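Local structure of phenylalanine ammonia-lyase (Rhodosporidium toruloides, 1Y2M) at residues 459-463 against 589-593; 452-458 against 533-538; 39-45 against 323-327. The protein catalyses the non-oxidative deamination of L-phenylalanine and L-tyrosine to trans-cinnamic and p-coumaric acid, the entry step of phenylpropanoid metabolism. One frame throughout, in Å; residues are numbered along the deposited sequence.

Interaction 1: 459-463 against 589-593; sequences EDPSL and NSYDL
Asp-460 and Asp-592 bring the two backbones closest, their CA atoms 4.9 Å apart, where a loop running into the short 3-10 turn 461-462 passes the residues that lead into helix 593-611. Each aspartate serves the other segment. Asp-592 stands at the N-cap position, yet its carboxylate turns across the contact and holds Ser-462 by a two-pronged grip: Ser-462 OG donates to Asp-592 OD2 at 2.6 Å, and Ser-462 N to Asp-592 OD1 at 3.1 Å. Both oxygens use their syn lone pairs, an arrangement that fixes the carboxylate's rotation. With OG lying between its own backbone N and carbonyl carbon (chi1 60°), serine can offer hydroxyl and N-H to the same acid.

In exchange, Asp-460 OD1 accepts Leu-593 N at 2.9 Å, the N-H approaching from above the carboxylate plane, so the helix start is supplied with an acceptor from another loop. The two carboxylates are stacked with their planes 6° apart, and Asp-460 OD2 lies 3.6 Å from Asp-592 OD2; the donors at the helix start and on Ser-462 probably offset this repulsion. Pro-461, which needs no acceptor for its nitrogen, rests its CD 3.3 Å from Asp-592 OD1 and its CG against Ser-590 O.

Leu-593 packs on helix 619-646, Leu-463 reaches Val-682 of helix 681-684, and Asp-354 of the second subunit packs on Asp-592.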
# COMPACT_ATOMS: atom_id res chain seq x y z
N GLU B 459 -19.17 38.34 3.42
CA GLU B 459 -20.47 38.94 3.68
C GLU B 459 -21.34 37.92 4.38
O GLU B 459 -20.82 36.95 4.95
CB GLU B 459 -21.08 39.51 2.39
CG GLU B 459 -20.23 40.68 1.78
CD GLU B 459 -20.31 41.97 2.58
OE1 GLU B 459 -21.30 42.19 3.34
OE2 GLU B 459 -19.42 42.82 2.41
N ASP B 460 -22.66 38.15 4.42
CA ASP B 460 -23.53 37.23 5.20
C ASP B 460 -23.39 35.78 4.75
O ASP B 460 -23.51 35.48 3.57
CB ASP B 460 -25.00 37.67 5.13
CG ASP B 460 -25.37 38.73 6.17
OD1 ASP B 460 -24.56 39.13 7.02
OD2 ASP B 460 -26.54 39.14 6.14
N PRO B 461 -23.09 34.88 5.71
CA PRO B 461 -22.83 33.48 5.38
C PRO B 461 -24.06 32.73 4.92
O PRO B 461 -23.92 31.64 4.35
CB PRO B 461 -22.30 32.90 6.70
CG PRO B 461 -22.10 33.97 7.61
CD PRO B 461 -22.75 35.19 7.11
N SER B 462 -25.25 33.24 5.18
CA SER B 462 -26.47 32.57 4.71
C SER B 462 -26.52 32.39 3.23
O SER B 462 -27.15 31.44 2.73
CB SER B 462 -27.73 33.24 5.21
OG SER B 462 -27.81 34.55 4.79
N LEU B 463 -25.79 33.22 2.51
CA LEU B 463 -25.77 33.17 1.03
C LEU B 463 -24.37 33.20 0.47
O LEU B 463 -24.15 33.58 -0.67
CB LEU B 463 -26.67 34.25 0.41
CG LEU B 463 -28.18 33.98 0.57
CD1 LEU B 463 -29.01 35.15 0.08
CD2 LEU B 463 -28.60 32.73 -0.18
N ASN B 589 -19.78 33.24 14.58
CA ASN B 589 -19.16 33.57 13.32
C ASN B 589 -19.88 32.96 12.08
O ASN B 589 -19.50 33.28 10.95
CB ASN B 589 -17.65 33.27 13.34
CG ASN B 589 -17.32 31.82 13.82
OD1 ASN B 589 -18.09 31.20 14.58
ND2 ASN B 589 -16.15 31.30 13.37
N SER B 590 -20.93 32.16 12.32
CA SER B 590 -21.81 31.68 11.24
C SER B 590 -23.13 32.42 11.16
O SER B 590 -23.94 32.05 10.35
CB SER B 590 -22.11 30.19 11.37
OG SER B 590 -20.89 29.46 11.41
N TYR B 591 -23.36 33.42 12.04
CA TYR B 591 -24.57 34.22 12.02
C TYR B 591 -24.44 35.33 11.03
O TYR B 591 -23.36 35.92 10.86
CB TYR B 591 -24.80 34.90 13.39
CG TYR B 591 -25.32 34.06 14.54
CD1 TYR B 591 -26.27 34.61 15.40
CD2 TYR B 591 -24.86 32.79 14.81
CE1 TYR B 591 -26.76 33.92 16.46
CE2 TYR B 591 -25.36 32.08 15.92
CZ TYR B 591 -26.30 32.67 16.72
OH TYR B 591 -26.86 32.05 17.81
N ASP B 592 -25.58 35.67 10.42
CA ASP B 592 -25.68 36.85 9.61
C ASP B 592 -25.49 38.10 10.51
O ASP B 592 -25.66 38.05 11.74
CB ASP B 592 -27.00 36.86 8.90
CG ASP B 592 -27.01 35.96 7.64
OD1 ASP B 592 -26.01 35.27 7.34
OD2 ASP B 592 -28.05 35.94 6.96
N LEU B 593 -25.11 39.21 9.87
CA LEU B 593 -24.61 40.37 10.59
C LEU B 593 -25.60 40.93 11.60
O LEU B 593 -25.28 41.14 12.76
CB LEU B 593 -24.16 41.43 9.60
CG LEU B 593 -23.63 42.72 10.22
CD1 LEU B 593 -22.34 42.45 10.91
CD2 LEU B 593 -23.46 43.83 9.16

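Interaction 2: 452-458 against 533-538; sequences LPSCLAA and QAIDLR
Leu-456 O is gripped by two side chains: Gln-533 NE2 donates to it at 3.0 Å, and His-466 ND1 is its second partner. The amide nitrogen arrives nearly along the C=O axis (167°) and is a good donor for a carbonyl buried in a loop. Gln-533 leaves the helix with CG anti to its backbone N, which lays CG 3.8 Å from Leu-456 CB; the bend at chi2 (86°) then swings the amide round so that NE2 meets Leu-456 O. Its other end, OE1, accepts Arg-678 N.

The carbonyl is presented by two overlapping turns, closed by Leu-456 N to Pro-453 O and Ala-457 N to Ser-454 O, with Cys-455 and Leu-456 both in the left-handed region. This compact loop lies against the long helix 506-560, within the largely helical body of the PAL/histidase fold. The side chain of Ala-457 is about 9 Å from that of the cinnamate-binding Lys-468.

Leu-537 pushes its branches into the loop: CD1 meets Pro-453 CG at 3.8 Å and also Leu-456 CB, while CD2 lies by Ala-458 CA. One turn back, the small Ala-534 lets Leu-456 CD1 come within 3.8 Å of its CB, with Leu-452 CD1 also near. Leu-452 CG sits over one face of the Arg-538 guanidinium, toward its rim, 3.4 Å from NH2. The guanidinium nitrogens are bonded elsewhere: NE to Ala-303 O, NH2 to Asn-449 O, and NH1 to Arg-450 O and, in a salt bridge, Glu-541.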
# COMPACT_ATOMS: atom_id res chain seq x y z
N LEU B 452 -13.02 33.53 12.81
CA LEU B 452 -13.01 33.91 11.40
C LEU B 452 -14.40 33.61 10.86
O LEU B 452 -15.04 32.66 11.29
CB LEU B 452 -11.95 33.13 10.60
CG LEU B 452 -10.49 33.54 10.82
CD1 LEU B 452 -9.50 32.52 10.35
CD2 LEU B 452 -10.28 34.91 10.11
N PRO B 453 -14.85 34.38 9.87
CA PRO B 453 -16.17 34.14 9.29
C PRO B 453 -16.31 32.73 8.75
O PRO B 453 -15.36 32.21 8.20
CB PRO B 453 -16.23 35.16 8.14
CG PRO B 453 -15.35 36.24 8.59
CD PRO B 453 -14.20 35.55 9.26
N SER B 454 -17.49 32.15 8.93
CA SER B 454 -17.81 30.83 8.33
C SER B 454 -17.42 30.78 6.85
O SER B 454 -17.71 31.71 6.08
CB SER B 454 -19.30 30.52 8.43
OG SER B 454 -20.00 31.64 7.95
N CYS B 455 -16.69 29.74 6.49
CA CYS B 455 -16.25 29.49 5.11
C CYS B 455 -15.38 30.61 4.53
O CYS B 455 -15.09 30.61 3.35
CB CYS B 455 -17.42 29.25 4.18
SG CYS B 455 -18.40 27.80 4.71
N LEU B 456 -14.87 31.49 5.40
CA LEU B 456 -14.17 32.69 4.98
C LEU B 456 -15.03 33.55 4.04
O LEU B 456 -14.54 34.27 3.14
CB LEU B 456 -12.77 32.39 4.44
CG LEU B 456 -11.86 31.53 5.31
CD1 LEU B 456 -10.47 31.43 4.68
CD2 LEU B 456 -11.71 32.05 6.71
N ALA B 457 -16.32 33.52 4.28
CA ALA B 457 -17.23 34.36 3.53
C ALA B 457 -17.04 35.81 4.00
O ALA B 457 -17.01 36.07 5.22
CB ALA B 457 -18.65 33.93 3.81
N ALA B 458 -16.94 36.74 3.07
CA ALA B 458 -16.76 38.16 3.41
C ALA B 458 -18.04 38.86 3.88
O ALA B 458 -17.96 39.88 4.54
CB ALA B 458 -16.22 38.94 2.19
N GLN B 533 -7.26 35.07 2.08
CA GLN B 533 -8.62 35.53 2.42
C GLN B 533 -8.78 35.67 3.91
O GLN B 533 -9.29 36.70 4.38
CB GLN B 533 -9.68 34.58 1.90
CG GLN B 533 -11.10 35.05 2.25
CD GLN B 533 -11.73 36.04 1.26
OE1 GLN B 533 -11.09 36.60 0.36
NE2 GLN B 533 -13.04 36.29 1.48
N ALA B 534 -8.33 34.66 4.66
CA ALA B 534 -8.44 34.71 6.12
C ALA B 534 -7.68 35.91 6.69
O ALA B 534 -8.15 36.61 7.58
CB ALA B 534 -7.90 33.42 6.72
N ILE B 535 -6.48 36.17 6.14
CA ILE B 535 -5.65 37.32 6.58
C ILE B 535 -6.40 38.65 6.37
O ILE B 535 -6.43 39.51 7.21
CB ILE B 535 -4.31 37.33 5.85
CG1 ILE B 535 -3.40 36.29 6.51
CG2 ILE B 535 -3.68 38.65 5.87
CD1 ILE B 535 -2.18 35.88 5.72
N ASP B 536 -7.01 38.81 5.20
CA ASP B 536 -7.78 40.01 4.93
C ASP B 536 -9.00 40.13 5.87
O ASP B 536 -9.32 41.21 6.33
CB ASP B 536 -8.19 39.96 3.47
CG ASP B 536 -7.09 40.39 2.55
OD1 ASP B 536 -6.18 41.18 2.97
OD2 ASP B 536 -7.13 40.00 1.34
N LEU B 537 -9.68 39.02 6.15
CA LEU B 537 -10.84 39.05 7.06
C LEU B 537 -10.41 39.36 8.50
O LEU B 537 -11.10 40.08 9.27
CB LEU B 537 -11.62 37.75 7.00
CG LEU B 537 -12.34 37.49 5.65
CD1 LEU B 537 -12.97 36.07 5.63
CD2 LEU B 537 -13.37 38.56 5.39
N ARG B 538 -9.27 38.79 8.88
CA ARG B 538 -8.73 39.13 10.19
C ARG B 538 -8.36 40.61 10.30
O ARG B 538 -8.56 41.27 11.33
CB ARG B 538 -7.54 38.26 10.53
CG ARG B 538 -7.16 38.34 12.01
CD ARG B 538 -8.17 37.68 12.92
NE ARG B 538 -8.04 36.22 12.95
CZ ARG B 538 -8.86 35.40 13.61
NH1 ARG B 538 -9.94 35.91 14.22
NH2 ARG B 538 -8.62 34.12 13.65

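Interaction 3: 39-45 against 323-327; sequences TTQVTQV and PTQIE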
# COMPACT_ATOMS: atom_id res chain seq x y z
N THR B 39 22.68 17.46 10.23
CA THR B 39 23.67 18.46 10.55
C THR B 39 23.16 19.88 10.47
O THR B 39 22.42 20.24 9.55
CB THR B 39 24.96 18.34 9.65
OG1 THR B 39 25.88 19.38 10.00
CG2 THR B 39 24.64 18.43 8.13
N THR B 40 23.58 20.69 11.43
CA THR B 40 23.20 22.08 11.49
C THR B 40 24.01 22.92 10.47
O THR B 40 23.72 24.10 10.25
CB THR B 40 23.45 22.64 12.91
OG1 THR B 40 24.79 22.30 13.31
CG2 THR B 40 22.38 22.08 13.94
N GLN B 41 25.01 22.30 9.85
CA GLN B 41 25.90 23.05 8.95
C GLN B 41 25.38 23.14 7.50
O GLN B 41 26.06 23.70 6.65
CB GLN B 41 27.33 22.49 8.98
CG GLN B 41 28.40 23.52 8.56
CD GLN B 41 28.19 24.91 9.19
OE1 GLN B 41 28.37 25.09 10.40
NE2 GLN B 41 27.79 25.88 8.37
N VAL B 42 24.19 22.62 7.21
CA VAL B 42 23.59 22.88 5.90
C VAL B 42 22.10 22.84 6.05
O VAL B 42 21.58 22.08 6.87
CB VAL B 42 23.99 21.86 4.86
CG1 VAL B 42 23.30 20.49 5.12
CG2 VAL B 42 23.71 22.41 3.44
N THR B 43 21.41 23.67 5.30
CA THR B 43 19.96 23.73 5.42
C THR B 43 19.34 23.62 4.05
O THR B 43 19.99 23.84 3.02
CB THR B 43 19.50 25.06 6.05
OG1 THR B 43 19.89 26.13 5.17
CG2 THR B 43 20.12 25.26 7.44
N GLN B 44 18.04 23.37 4.05
CA GLN B 44 17.30 23.28 2.81
C GLN B 44 17.30 24.63 2.11
O GLN B 44 17.47 24.71 0.91
CB GLN B 44 15.88 22.79 3.09
CG GLN B 44 15.02 22.64 1.86
CD GLN B 44 13.78 21.86 2.17
OE1 GLN B 44 13.05 22.25 3.09
NE2 GLN B 44 13.52 20.75 1.43
N VAL B 45 17.13 25.72 2.87
CA VAL B 45 17.23 27.03 2.25
C VAL B 45 18.59 27.24 1.57
O VAL B 45 18.62 27.76 0.44
CB VAL B 45 16.96 28.19 3.28
CG1 VAL B 45 17.18 29.55 2.59
CG2 VAL B 45 15.52 28.13 3.83
N PRO B 323 18.63 18.38 14.06
CA PRO B 323 19.01 19.53 13.23
C PRO B 323 17.94 20.11 12.33
O PRO B 323 17.82 21.34 12.23
CB PRO B 323 20.20 18.98 12.41
CG PRO B 323 20.86 18.00 13.38
CD PRO B 323 19.68 17.33 14.09
N THR B 324 17.14 19.27 11.70
CA THR B 324 16.12 19.78 10.77
C THR B 324 14.89 20.25 11.51
O THR B 324 14.14 21.07 10.95
CB THR B 324 15.73 18.77 9.71
OG1 THR B 324 15.38 17.53 10.35
CG2 THR B 324 16.88 18.59 8.69
N GLN B 325 14.67 19.79 12.74
CA GLN B 325 13.62 20.40 13.55
C GLN B 325 14.01 21.85 13.90
O GLN B 325 13.19 22.80 13.81
CB GLN B 325 13.43 19.62 14.83
CG GLN B 325 12.23 20.11 15.64
CD GLN B 325 12.00 19.31 16.89
OE1 GLN B 325 12.06 18.08 16.87
NE2 GLN B 325 11.66 20.01 17.99
N ILE B 326 15.24 22.02 14.34
CA ILE B 326 15.82 23.34 14.60
C ILE B 326 15.66 24.22 13.37
O ILE B 326 15.25 25.36 13.47
CB ILE B 326 17.27 23.21 14.99
CG1 ILE B 326 17.41 22.51 16.36
CG2 ILE B 326 17.97 24.56 14.97
CD1 ILE B 326 18.85 22.14 16.69
N GLU B 327 16.00 23.66 12.21
CA GLU B 327 15.93 24.39 10.96
C GLU B 327 14.53 24.91 10.67
O GLU B 327 14.34 26.08 10.32
CB GLU B 327 16.43 23.51 9.83
CG GLU B 327 16.20 24.04 8.46
CD GLU B 327 16.74 23.09 7.35
OE1 GLU B 327 17.53 22.18 7.69
OE2 GLU B 327 16.38 23.29 6.20
O HOH W 1 13.54 23.52 5.49
O HOH W 2 16.05 25.78 5.66
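Glu-327 and Gln-44 supply the direct polar bond: Gln-44 N donates to Glu-327 OE2 at 2.7 Å, meeting the oxygen from above the carboxylate plane. Glutamate suits the site because its long, extended chain, with CG anti to the backbone N (chi1 170°), carries the acid from helix 323-336 to the start of helix 44-52.

Water extends the grip on the same oxygen. One molecule donates to OE2 of Glu-327 and to OE1 of Gln-44; another donates to Glu-327 OE2 at 2.6 Å while accepting Val-45 N at 3.0 Å. Thr-43, the N-cap, turns its OG1 to Asp-46 N, and the Gln-44 amide is held by Ser-290 and His-287.

Van der Waals contacts are modest. Thr-43 CB lies 3.6 Å from Glu-327 OE2. Earlier in the chain, the type I beta turn 39-42, braced by an ST turn at Thr-39, rests on Pro-323, whose CB is 3.6 Å from Thr-39 N and 4.1 Å from Thr-40 CG2. Proline fits a first helical turn, where a backbone N-H has no helical acceptor.

An acid bonded to the first N-H of a helix, and through water to the next, with three donors on one oxygen, is probably kept ionised and favourably placed against the helix dipole.

Interactions 1 and 2 are neighbours, their centres 11 Å apart, and both pin the loop between helices 416-443 and 468-484: residues 452-458 against helix 506-560, residues 459-463 against the start of helix 593-611. They touch directly, Asn-589 ND2 lying 2.7 Å from Leu-452 O in a probable hydrogen bond. Interaction 2 is the buried one and mainly apolar; interaction 1, only partly buried and near a second subunit, relies on aspartates. Interaction 3, also partly buried, stands about 34 Å from interaction 2 between centres and joins other helices. Like interaction 1 it sets a carboxylate at a helix start, but in interaction 3 waters share the work.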